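Side-chain contacts in flavohemoglobin (Malassezia yamatoensis, PDB 6O0A), which probably detoxifies nitric oxide, passing electrons from NAD(P)H through FAD to a heme that holds oxygen, and is required for NO resistance: residues S21-P26 with I139-T144; L57-F62 with Y211-D216; A103-S108 with P221-L226. One frame throughout, in Å; residues are numbered along the deposited sequence.

Interaction 1: residues S21-P26 with I139-T144; sequences STKSQP and IVEAWT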
# COMPACT_ATOMS: atom_id res chain seq x y z
N SER A 21 -4.13 -21.34 21.26
CA SER A 21 -4.37 -22.39 22.25
C SER A 21 -5.22 -21.88 23.42
O SER A 21 -5.15 -20.72 23.82
CB SER A 21 -3.05 -22.93 22.78
OG SER A 21 -2.44 -21.98 23.66
N THR A 22 -6.00 -22.80 23.99
CA THR A 22 -6.76 -22.51 25.20
C THR A 22 -5.84 -22.01 26.31
O THR A 22 -6.22 -21.12 27.09
CB THR A 22 -7.50 -23.77 25.64
OG1 THR A 22 -8.39 -24.17 24.58
CG2 THR A 22 -8.29 -23.52 26.92
N LYS A 23 -4.63 -22.56 26.40
CA LYS A 23 -3.70 -22.12 27.43
C LYS A 23 -3.35 -20.64 27.27
O LYS A 23 -3.24 -19.91 28.26
CB LYS A 23 -2.44 -22.98 27.37
CG LYS A 23 -1.40 -22.70 28.45
CD LYS A 23 -0.20 -23.62 28.23
CE LYS A 23 0.64 -23.81 29.49
NZ LYS A 23 1.66 -22.74 29.66
N SER A 24 -3.17 -20.19 26.03
CA SER A 24 -2.67 -18.84 25.80
C SER A 24 -3.77 -17.79 25.87
O SER A 24 -3.48 -16.64 26.23
CB SER A 24 -1.97 -18.74 24.45
OG SER A 24 -0.68 -19.30 24.52
N GLN A 25 -5.00 -18.15 25.53
CA GLN A 25 -6.10 -17.19 25.44
C GLN A 25 -6.19 -16.27 26.66
O GLN A 25 -6.16 -15.04 26.50
CB GLN A 25 -7.43 -17.93 25.23
CG GLN A 25 -7.62 -18.43 23.79
CD GLN A 25 -8.60 -19.58 23.70
OE1 GLN A 25 -9.50 -19.72 24.53
NE2 GLN A 25 -8.43 -20.42 22.69
N PRO A 26 -6.29 -16.79 27.89
CA PRO A 26 -6.44 -15.88 29.04
C PRO A 26 -5.23 -15.00 29.27
O PRO A 26 -5.37 -13.88 29.77
CB PRO A 26 -6.65 -16.83 30.23
CG PRO A 26 -6.83 -18.18 29.66
CD PRO A 26 -6.17 -18.19 28.33
N ILE A 139 3.81 -15.08 29.89
CA ILE A 139 3.53 -13.99 28.96
C ILE A 139 4.32 -14.18 27.67
O ILE A 139 3.78 -14.03 26.56
CB ILE A 139 3.85 -12.63 29.62
CG1 ILE A 139 2.89 -12.38 30.78
CG2 ILE A 139 3.80 -11.50 28.60
CD1 ILE A 139 3.17 -11.08 31.54
N VAL A 140 5.60 -14.51 27.79
CA VAL A 140 6.43 -14.70 26.60
C VAL A 140 5.91 -15.88 25.78
O VAL A 140 5.82 -15.82 24.55
CB VAL A 140 7.90 -14.88 27.00
CG1 VAL A 140 8.74 -15.27 25.80
CG2 VAL A 140 8.42 -13.60 27.65
N GLU A 141 5.50 -16.96 26.46
CA GLU A 141 4.99 -18.13 25.74
C GLU A 141 3.73 -17.79 24.95
O GLU A 141 3.60 -18.15 23.78
CB GLU A 141 4.71 -19.27 26.73
CG GLU A 141 4.29 -20.56 26.05
CD GLU A 141 3.93 -21.62 27.06
OE1 GLU A 141 4.82 -22.02 27.84
OE2 GLU A 141 2.76 -22.04 27.10
N ALA A 142 2.78 -17.09 25.58
CA ALA A 142 1.52 -16.79 24.91
C ALA A 142 1.73 -15.85 23.73
O ALA A 142 1.16 -16.06 22.65
CB ALA A 142 0.53 -16.20 25.91
N TRP A 143 2.54 -14.81 23.90
CA TRP A 143 2.76 -13.87 22.80
C TRP A 143 3.62 -14.49 21.70
O TRP A 143 3.45 -14.16 20.51
CB TRP A 143 3.35 -12.57 23.33
CG TRP A 143 2.26 -11.74 23.96
CD1 TRP A 143 1.93 -11.67 25.29
CD2 TRP A 143 1.29 -10.94 23.27
NE1 TRP A 143 0.84 -10.85 25.47
CE2 TRP A 143 0.43 -10.39 24.24
CE3 TRP A 143 1.07 -10.63 21.92
CZ2 TRP A 143 -0.63 -9.54 23.91
CZ3 TRP A 143 0.03 -9.79 21.59
CH2 TRP A 143 -0.81 -9.25 22.58
N THR A 144 4.52 -15.41 22.05
CA THR A 144 5.23 -16.16 21.03
C THR A 144 4.27 -16.97 20.16
O THR A 144 4.42 -17.02 18.93
CB THR A 144 6.27 -17.06 21.70
OG1 THR A 144 7.24 -16.22 22.35
CG2 THR A 144 6.95 -17.97 20.70
O HOH W 1 0.69 -20.30 26.73
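Lys23 and Glu141 meet at the exposed side of this contact, where NZ of the lysine gives a salt-bridged hydrogen bond of 2.9 Å to OE2 of the carboxylate. The ammonium comes to the syn side of that oxygen but 29° out of the carboxylate plane, and the two side chains cross at about a right angle. Both chains leave the backbone with CG anti to N (chi1 -176° in Lys23, -175° in Glu141); the lysine runs straight until its last torsion, which turns NZ to the acid. The pair is exposed, so its charges are probably well screened by solvent. Beneath it the packing is close: OG of Ser24 lies 3.4 Å from CA of Ala142, the small methyl of Ala142 touches Ser24 CB, and the two CA atoms are 4.7 Å apart. One water links the serine to the charged pair, donating to Ser24 OG (2.8 Å) and to Glu141 OE2 (2.7 Å), so that OE2 takes both water and lysine. Ser24 OG also bonds to Glu145 OE1, one turn beyond Glu141, while Glu145 OE2 accepts from the backbone N of Ser21. In the turn itself Ser21 OG accepts from Ser24 N at 3.1 Å, an ST motif where the chain winds into helix 25-53. The contact thus ties the beginning of that helix to helix 137-163 in the all-helical globin part; further in, Ala142 packs on Val27 and Ile28, and Trp143 reaches Phe124 of helix 115-131 and Ala84 of helix 75-89.

Interaction 2: residues L57-F62 with Y211-D216; sequences LLDGMF and YARTSD. With HEM (protoporphyrin IX containing Fe), chain C.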
# COMPACT_ATOMS: atom_id res chain seq x y z
N LEU A 57 19.75 -5.24 6.27
CA LEU A 57 18.31 -5.04 6.13
C LEU A 57 17.94 -3.57 5.95
O LEU A 57 16.85 -3.29 5.46
CB LEU A 57 17.58 -5.64 7.33
CG LEU A 57 17.67 -7.17 7.44
CD1 LEU A 57 17.06 -7.67 8.76
CD2 LEU A 57 16.99 -7.86 6.23
N LEU A 58 18.81 -2.63 6.32
CA LEU A 58 18.55 -1.24 5.96
C LEU A 58 18.95 -0.94 4.53
O LEU A 58 18.46 0.03 3.93
CB LEU A 58 19.28 -0.30 6.92
CG LEU A 58 18.91 1.18 6.93
CD1 LEU A 58 17.46 1.39 7.38
CD2 LEU A 58 19.87 1.96 7.83
N ASP A 59 19.83 -1.76 3.96
CA ASP A 59 20.34 -1.57 2.61
C ASP A 59 19.52 -2.43 1.64
O ASP A 59 19.99 -3.40 1.05
CB ASP A 59 21.83 -1.90 2.58
CG ASP A 59 22.45 -1.75 1.20
OD1 ASP A 59 22.16 -0.76 0.50
OD2 ASP A 59 23.28 -2.63 0.85
N GLY A 60 18.25 -2.06 1.51
CA GLY A 60 17.39 -2.67 0.51
C GLY A 60 16.03 -3.15 0.99
O GLY A 60 15.18 -3.49 0.17
N MET A 61 15.79 -3.18 2.31
CA MET A 61 14.53 -3.70 2.84
C MET A 61 13.80 -2.62 3.63
O MET A 61 12.80 -2.09 3.14
CB MET A 61 14.80 -4.96 3.66
CG MET A 61 13.60 -5.53 4.40
SD MET A 61 12.49 -6.42 3.30
CE MET A 61 13.43 -7.93 3.05
N PHE A 62 14.26 -2.27 4.82
CA PHE A 62 13.55 -1.29 5.65
C PHE A 62 13.83 0.15 5.24
O PHE A 62 14.95 0.51 4.86
CB PHE A 62 13.94 -1.47 7.13
CG PHE A 62 13.36 -2.69 7.75
CD1 PHE A 62 12.03 -2.71 8.17
CD2 PHE A 62 14.13 -3.84 7.90
CE1 PHE A 62 11.49 -3.86 8.74
CE2 PHE A 62 13.59 -4.99 8.47
CZ PHE A 62 12.27 -5.00 8.89
N TYR A 211 13.80 0.81 -6.58
CA TYR A 211 14.95 0.91 -5.69
C TYR A 211 15.95 1.91 -6.23
O TYR A 211 16.31 1.87 -7.41
CB TYR A 211 15.63 -0.46 -5.54
CG TYR A 211 14.79 -1.49 -4.83
CD1 TYR A 211 13.67 -2.06 -5.44
CD2 TYR A 211 15.10 -1.89 -3.54
CE1 TYR A 211 12.89 -2.99 -4.78
CE2 TYR A 211 14.34 -2.84 -2.88
CZ TYR A 211 13.22 -3.38 -3.50
OH TYR A 211 12.45 -4.31 -2.84
N ALA A 212 16.44 2.79 -5.35
CA ALA A 212 17.60 3.61 -5.67
C ALA A 212 18.38 3.86 -4.39
O ALA A 212 17.90 3.61 -3.29
CB ALA A 212 17.19 4.93 -6.33
N ARG A 213 19.60 4.36 -4.55
CA ARG A 213 20.42 4.61 -3.37
C ARG A 213 20.23 6.03 -2.87
O ARG A 213 20.04 6.97 -3.65
CB ARG A 213 21.89 4.32 -3.65
CG ARG A 213 22.11 2.84 -3.85
CD ARG A 213 23.53 2.36 -3.74
NE ARG A 213 23.51 0.94 -4.05
CZ ARG A 213 23.45 -0.03 -3.14
NH1 ARG A 213 23.47 0.26 -1.84
NH2 ARG A 213 23.40 -1.29 -3.52
N THR A 214 20.24 6.17 -1.54
CA THR A 214 20.29 7.47 -0.90
C THR A 214 21.61 8.16 -1.25
O THR A 214 22.55 7.54 -1.75
CB THR A 214 20.19 7.33 0.62
OG1 THR A 214 21.31 6.56 1.07
CG2 THR A 214 18.92 6.59 1.00
N SER A 215 21.67 9.46 -0.95
CA SER A 215 22.90 10.21 -1.21
C SER A 215 24.11 9.57 -0.53
O SER A 215 25.22 9.64 -1.06
CB SER A 215 22.76 11.66 -0.74
OG SER A 215 22.57 11.72 0.66
N ASP A 216 23.91 8.92 0.62
CA ASP A 216 25.01 8.29 1.34
C ASP A 216 25.11 6.79 1.06
O ASP A 216 25.90 6.11 1.72
CB ASP A 216 24.91 8.58 2.84
CG ASP A 216 23.56 8.20 3.44
OD1 ASP A 216 22.57 8.09 2.71
OD2 ASP A 216 23.50 8.05 4.68
CHA HEM C . 5.77 -3.55 6.50
CHB HEM C . 3.76 -6.57 9.76
CHC HEM C . 7.64 -9.46 9.48
CHD HEM C . 9.89 -6.13 6.75
C1A HEM C . 4.88 -4.13 7.39
C2A HEM C . 3.57 -3.62 7.74
C3A HEM C . 3.02 -4.45 8.63
C4A HEM C . 3.96 -5.51 8.90
CMA HEM C . 1.63 -4.31 9.29
CAA HEM C . 2.93 -2.34 7.14
CBA HEM C . 2.19 -2.82 5.90
CGA HEM C . 1.58 -1.63 5.18
O1A HEM C . 2.32 -0.65 4.92
O2A HEM C . 0.37 -1.68 4.86
C1B HEM C . 4.62 -7.62 9.97
C2B HEM C . 4.40 -8.75 10.85
C3B HEM C . 5.49 -9.55 10.78
C4B HEM C . 6.42 -8.95 9.84
CMB HEM C . 3.13 -8.92 11.70
CAB HEM C . 5.77 -10.89 11.51
CBB HEM C . 4.84 -11.64 12.12
C1C HEM C . 8.60 -8.78 8.75
C2C HEM C . 9.95 -9.24 8.52
C3C HEM C . 10.58 -8.32 7.76
C4C HEM C . 9.64 -7.25 7.51
CMC HEM C . 10.48 -10.58 9.07
CAC HEM C . 12.05 -8.29 7.26
CBC HEM C . 13.06 -8.88 7.92
C1D HEM C . 8.96 -5.16 6.45
C2D HEM C . 9.23 -3.99 5.64
C3D HEM C . 8.12 -3.27 5.58
C4D HEM C . 7.08 -3.96 6.33
CMD HEM C . 10.60 -3.66 5.01
CAD HEM C . 7.96 -1.93 4.82
CBD HEM C . 7.84 -0.82 5.85
CGD HEM C . 9.20 -0.42 6.39
O1D HEM C . 10.14 -0.19 5.59
O2D HEM C . 9.33 -0.31 7.64
NA HEM C . 5.08 -5.29 8.11
NB HEM C . 5.86 -7.78 9.37
NC HEM C . 8.43 -7.57 8.11
ND HEM C . 7.64 -5.12 6.84
FE HEM C . 6.64 -6.58 7.90
O HOH W 2 23.65 -3.29 -1.69
O HOH W 3 13.31 -4.96 -0.47
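Asp59 and Gly60 sit in a loop without regular structure and face the end of strand 207-213 across a wide backbone gap, CA of Gly60 lying 7.6 Å from CA of Tyr211, with Gly60 at a phi of 132° that favours glycine. Two long side chains, Arg213 and Tyr211, span the gap to the loop's carboxylate and carbonyl. Arg213 stretches from CG to NE and brings NH1 to OD1 of Asp59 at 2.9 Å, a salt bridge that uses the syn lone pair of the oxygen. The bond is bent, with an N-H...O angle of 131°; OD1 is tilted from the guanidinium plane, and the carboxylate and guanidinium planes are turned 44° apart. A water completes the pairing, donating to Asp59 OD2 and accepting from Arg213 NH2. OD1 also accepts from the backbone N of Leu219, and NH1 also donates to Gly217 O, so both ends are held by the hairpin between strands 207-213 and 219-225.

On the buried side the carbonyl oxygen of Gly60 comes up to the edge of the Tyr211 ring, near its plane, 3.2 Å from CE2. A second water donates to both Gly60 O and Tyr211 OH, linking backbone and phenol. Tyr211 also makes a cation-pi contact with Arg171. At the end of the same segment Phe62 lies against the heme: its CZ is 3.4 Å from the heme carbon CHD, and the heme methyl CMD sits over one ring face, offset toward the rim. Gln220 NE2 donates to Phe62 O.

Polar chemistry with two bridging waters thus joins the heme-lining loop of the globin part to the flavin-binding barrel; the aspartate, gripped by arginine and a backbone N-H, is probably stabilised as its anion.

Interaction 3: residues A103-S108 with P221-L226; sequences ANKHAS and PRQFTL. With FAD (flavin-adenine dinucleotide), chain B.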
# COMPACT_ATOMS: atom_id res chain seq x y z
N ALA A 103 1.02 -9.14 3.21
CA ALA A 103 1.71 -10.14 2.39
C ALA A 103 2.13 -9.56 1.05
O ALA A 103 3.23 -9.85 0.56
CB ALA A 103 0.80 -11.36 2.18
N ASN A 104 1.26 -8.77 0.42
CA ASN A 104 1.60 -8.18 -0.87
C ASN A 104 2.76 -7.20 -0.74
O ASN A 104 3.65 -7.18 -1.60
CB ASN A 104 0.38 -7.50 -1.48
CG ASN A 104 -0.51 -8.48 -2.26
OD1 ASN A 104 -0.35 -8.65 -3.48
ND2 ASN A 104 -1.45 -9.13 -1.56
N LYS A 105 2.77 -6.39 0.32
CA LYS A 105 3.90 -5.49 0.56
C LYS A 105 5.18 -6.28 0.77
O LYS A 105 6.23 -5.97 0.19
CB LYS A 105 3.61 -4.60 1.77
CG LYS A 105 4.68 -3.54 2.03
CD LYS A 105 4.73 -2.54 0.89
CE LYS A 105 3.46 -1.68 0.82
NZ LYS A 105 3.49 -0.59 1.84
N HIS A 106 5.12 -7.31 1.62
CA HIS A 106 6.28 -8.17 1.87
C HIS A 106 6.82 -8.78 0.58
O HIS A 106 8.04 -8.85 0.38
CB HIS A 106 5.90 -9.28 2.82
CG HIS A 106 5.85 -8.85 4.24
ND1 HIS A 106 5.39 -9.67 5.25
CD2 HIS A 106 6.20 -7.69 4.84
CE1 HIS A 106 5.46 -9.04 6.40
NE2 HIS A 106 5.94 -7.83 6.17
N ALA A 107 5.92 -9.28 -0.26
CA ALA A 107 6.34 -9.89 -1.52
C ALA A 107 6.99 -8.86 -2.43
O ALA A 107 8.03 -9.13 -3.05
CB ALA A 107 5.14 -10.55 -2.21
N SER A 108 6.41 -7.65 -2.50
CA SER A 108 7.03 -6.56 -3.24
C SER A 108 8.47 -6.34 -2.81
O SER A 108 9.35 -6.11 -3.64
CB SER A 108 6.22 -5.28 -3.01
OG SER A 108 6.71 -4.22 -3.80
N PRO A 221 13.73 1.13 -1.08
CA PRO A 221 12.55 0.97 -1.95
C PRO A 221 11.42 1.94 -1.63
O PRO A 221 11.26 2.34 -0.47
CB PRO A 221 12.12 -0.47 -1.64
CG PRO A 221 12.40 -0.58 -0.17
CD PRO A 221 13.70 0.21 0.06
N ARG A 222 10.65 2.33 -2.65
CA ARG A 222 9.35 2.97 -2.46
C ARG A 222 8.38 2.33 -3.45
O ARG A 222 8.79 1.86 -4.51
CB ARG A 222 9.40 4.48 -2.70
CG ARG A 222 10.39 5.26 -1.80
CD ARG A 222 9.96 5.20 -0.34
NE ARG A 222 10.72 6.13 0.52
CZ ARG A 222 11.71 5.78 1.34
NH1 ARG A 222 12.11 4.52 1.43
NH2 ARG A 222 12.29 6.71 2.09
N GLN A 223 7.09 2.34 -3.11
CA GLN A 223 6.05 1.76 -3.96
C GLN A 223 5.37 2.82 -4.82
O GLN A 223 5.09 3.93 -4.36
CB GLN A 223 4.98 1.04 -3.13
CG GLN A 223 5.52 -0.18 -2.39
CD GLN A 223 6.31 0.19 -1.16
OE1 GLN A 223 5.85 0.97 -0.33
NE2 GLN A 223 7.51 -0.39 -1.01
N PHE A 224 5.08 2.46 -6.07
CA PHE A 224 4.30 3.32 -6.96
C PHE A 224 3.33 2.48 -7.78
O PHE A 224 3.66 1.39 -8.23
CB PHE A 224 5.20 4.16 -7.87
CG PHE A 224 6.14 5.04 -7.11
CD1 PHE A 224 5.70 6.23 -6.56
CD2 PHE A 224 7.45 4.65 -6.90
CE1 PHE A 224 6.56 7.03 -5.82
CE2 PHE A 224 8.32 5.44 -6.17
CZ PHE A 224 7.87 6.63 -5.63
N THR A 225 2.13 3.01 -7.97
CA THR A 225 1.09 2.34 -8.73
C THR A 225 1.43 2.28 -10.22
O THR A 225 1.85 3.28 -10.82
CB THR A 225 -0.23 3.09 -8.53
OG1 THR A 225 -0.53 3.12 -7.13
CG2 THR A 225 -1.37 2.40 -9.28
N LEU A 226 1.24 1.11 -10.82
CA LEU A 226 1.49 0.94 -12.24
C LEU A 226 0.44 1.68 -13.07
O LEU A 226 -0.75 1.65 -12.77
CB LEU A 226 1.48 -0.53 -12.61
CG LEU A 226 2.72 -1.24 -12.06
CD1 LEU A 226 2.62 -2.75 -12.34
CD2 LEU A 226 3.97 -0.64 -12.71
PA FAD B . 9.75 9.35 2.68
O1A FAD B . 11.23 9.47 2.80
O2A FAD B . 9.20 7.96 2.74
O5B FAD B . 9.05 10.24 3.80
C5B FAD B . 7.63 10.13 4.01
C4B FAD B . 7.32 11.04 5.18
O4B FAD B . 8.08 10.61 6.33
C3B FAD B . 7.71 12.50 4.98
O3B FAD B . 6.70 13.24 4.29
C2B FAD B . 7.86 12.98 6.43
O2B FAD B . 6.60 13.33 7.00
C1B FAD B . 8.41 11.73 7.13
N9A FAD B . 9.86 11.76 7.32
C8A FAD B . 10.81 11.62 6.35
N7A FAD B . 12.04 11.75 6.79
C5A FAD B . 11.88 12.01 8.14
C6A FAD B . 12.80 12.32 9.15
N6A FAD B . 14.13 12.39 8.96
N1A FAD B . 12.32 12.57 10.39
C2A FAD B . 10.99 12.50 10.59
N3A FAD B . 10.03 12.23 9.70
C4A FAD B . 10.54 12.00 8.49
N1 FAD B . 3.42 7.97 -4.57
C2 FAD B . 3.32 8.60 -5.78
O2 FAD B . 3.80 9.72 -5.97
N3 FAD B . 2.65 7.97 -6.83
C4 FAD B . 2.07 6.72 -6.78
O4 FAD B . 1.52 6.24 -7.77
C4X FAD B . 2.18 6.06 -5.50
N5 FAD B . 1.66 4.87 -5.37
C5X FAD B . 1.77 4.24 -4.13
C6 FAD B . 1.20 2.97 -3.97
C7 FAD B . 1.30 2.29 -2.76
C7M FAD B . 0.64 0.94 -2.60
C8 FAD B . 2.00 2.88 -1.69
C8M FAD B . 2.16 2.16 -0.38
C9 FAD B . 2.56 4.14 -1.85
C9A FAD B . 2.44 4.83 -3.05
N10 FAD B . 2.99 6.12 -3.23
C10 FAD B . 2.88 6.76 -4.45
C1' FAD B . 3.77 6.76 -2.17
C2' FAD B . 5.26 6.41 -2.24
O2' FAD B . 5.43 5.01 -2.04
C3' FAD B . 6.09 7.19 -1.22
O3' FAD B . 5.53 7.01 0.08
C4' FAD B . 6.17 8.69 -1.52
O4' FAD B . 6.58 8.87 -2.87
C5' FAD B . 7.10 9.43 -0.57
O5' FAD B . 8.43 8.87 -0.70
P FAD B . 9.65 9.73 -0.16
O1P FAD B . 9.89 11.01 -0.89
O2P FAD B . 10.85 8.83 -0.18
O3P FAD B . 9.27 10.08 1.35
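Lys105 lays its CD and CE across the side-chain amide of Gln223 at about a right angle, CD lying 3.8 Å from Gln223 CD. Three successive bends (chi2 65°, chi3 68°, chi4 79°) fold the lysine back so that NZ stands 3.6 Å from Gln223 OE1 and 3.8 Å from the flavin methyl C8M. NZ also makes a weak hydrogen bond to heme propionate oxygen O1A, while Gln223 NE2 is hydrogen-bonded to Ser209 OG. Ser108 touches Gln223 only lightly; its OG, too, bonds to Ser209.

The same strand, 219-225, also holds the FAD. Arg222 grips the pyrophosphate, with NE to O2P at 2.8 Å and NH2 to O1A at 3.0 Å, and its NH1 donates to Pro221 O, which helps fix the guanidinium. The FAD ribityl hydroxyl O2' donates to Gln223 O at 2.6 Å, and Thr225 N bonds to both flavin N5 and O4.

On the helix side His106 ligates the heme iron through NE2, with Glu158 accepting from its ND1. Such an iron-ligating histidine beside a lysine that reaches the flavin, set against the Arg-x-x-Thr strand of a ferredoxin-reductase-like FAD barrel, is characteristic of the globin-reductase junction in flavohemoglobins.

Overall arrangement
Interaction 1 is an outlying contact between two globin helices, its centre about 33 Å from the centre of interaction 3 and about 37 Å from that of interaction 2, and touches neither. The other two both join the globin part to the FAD-binding barrel, through the neighbouring strands 207-213 and 219-225, and they meet directly: Tyr211 CE2 lies 3.5 Å from Pro221 CB. Chemistry follows place. Interactions 1 and 2 each pair an exposed or partly exposed salt bridge with a water bridge and a buried side. Interaction 3 is wholly buried near the chain centre, has no salt bridge between its segments, and rests on side-chain packing against Gln223, at a place lying between heme and FAD.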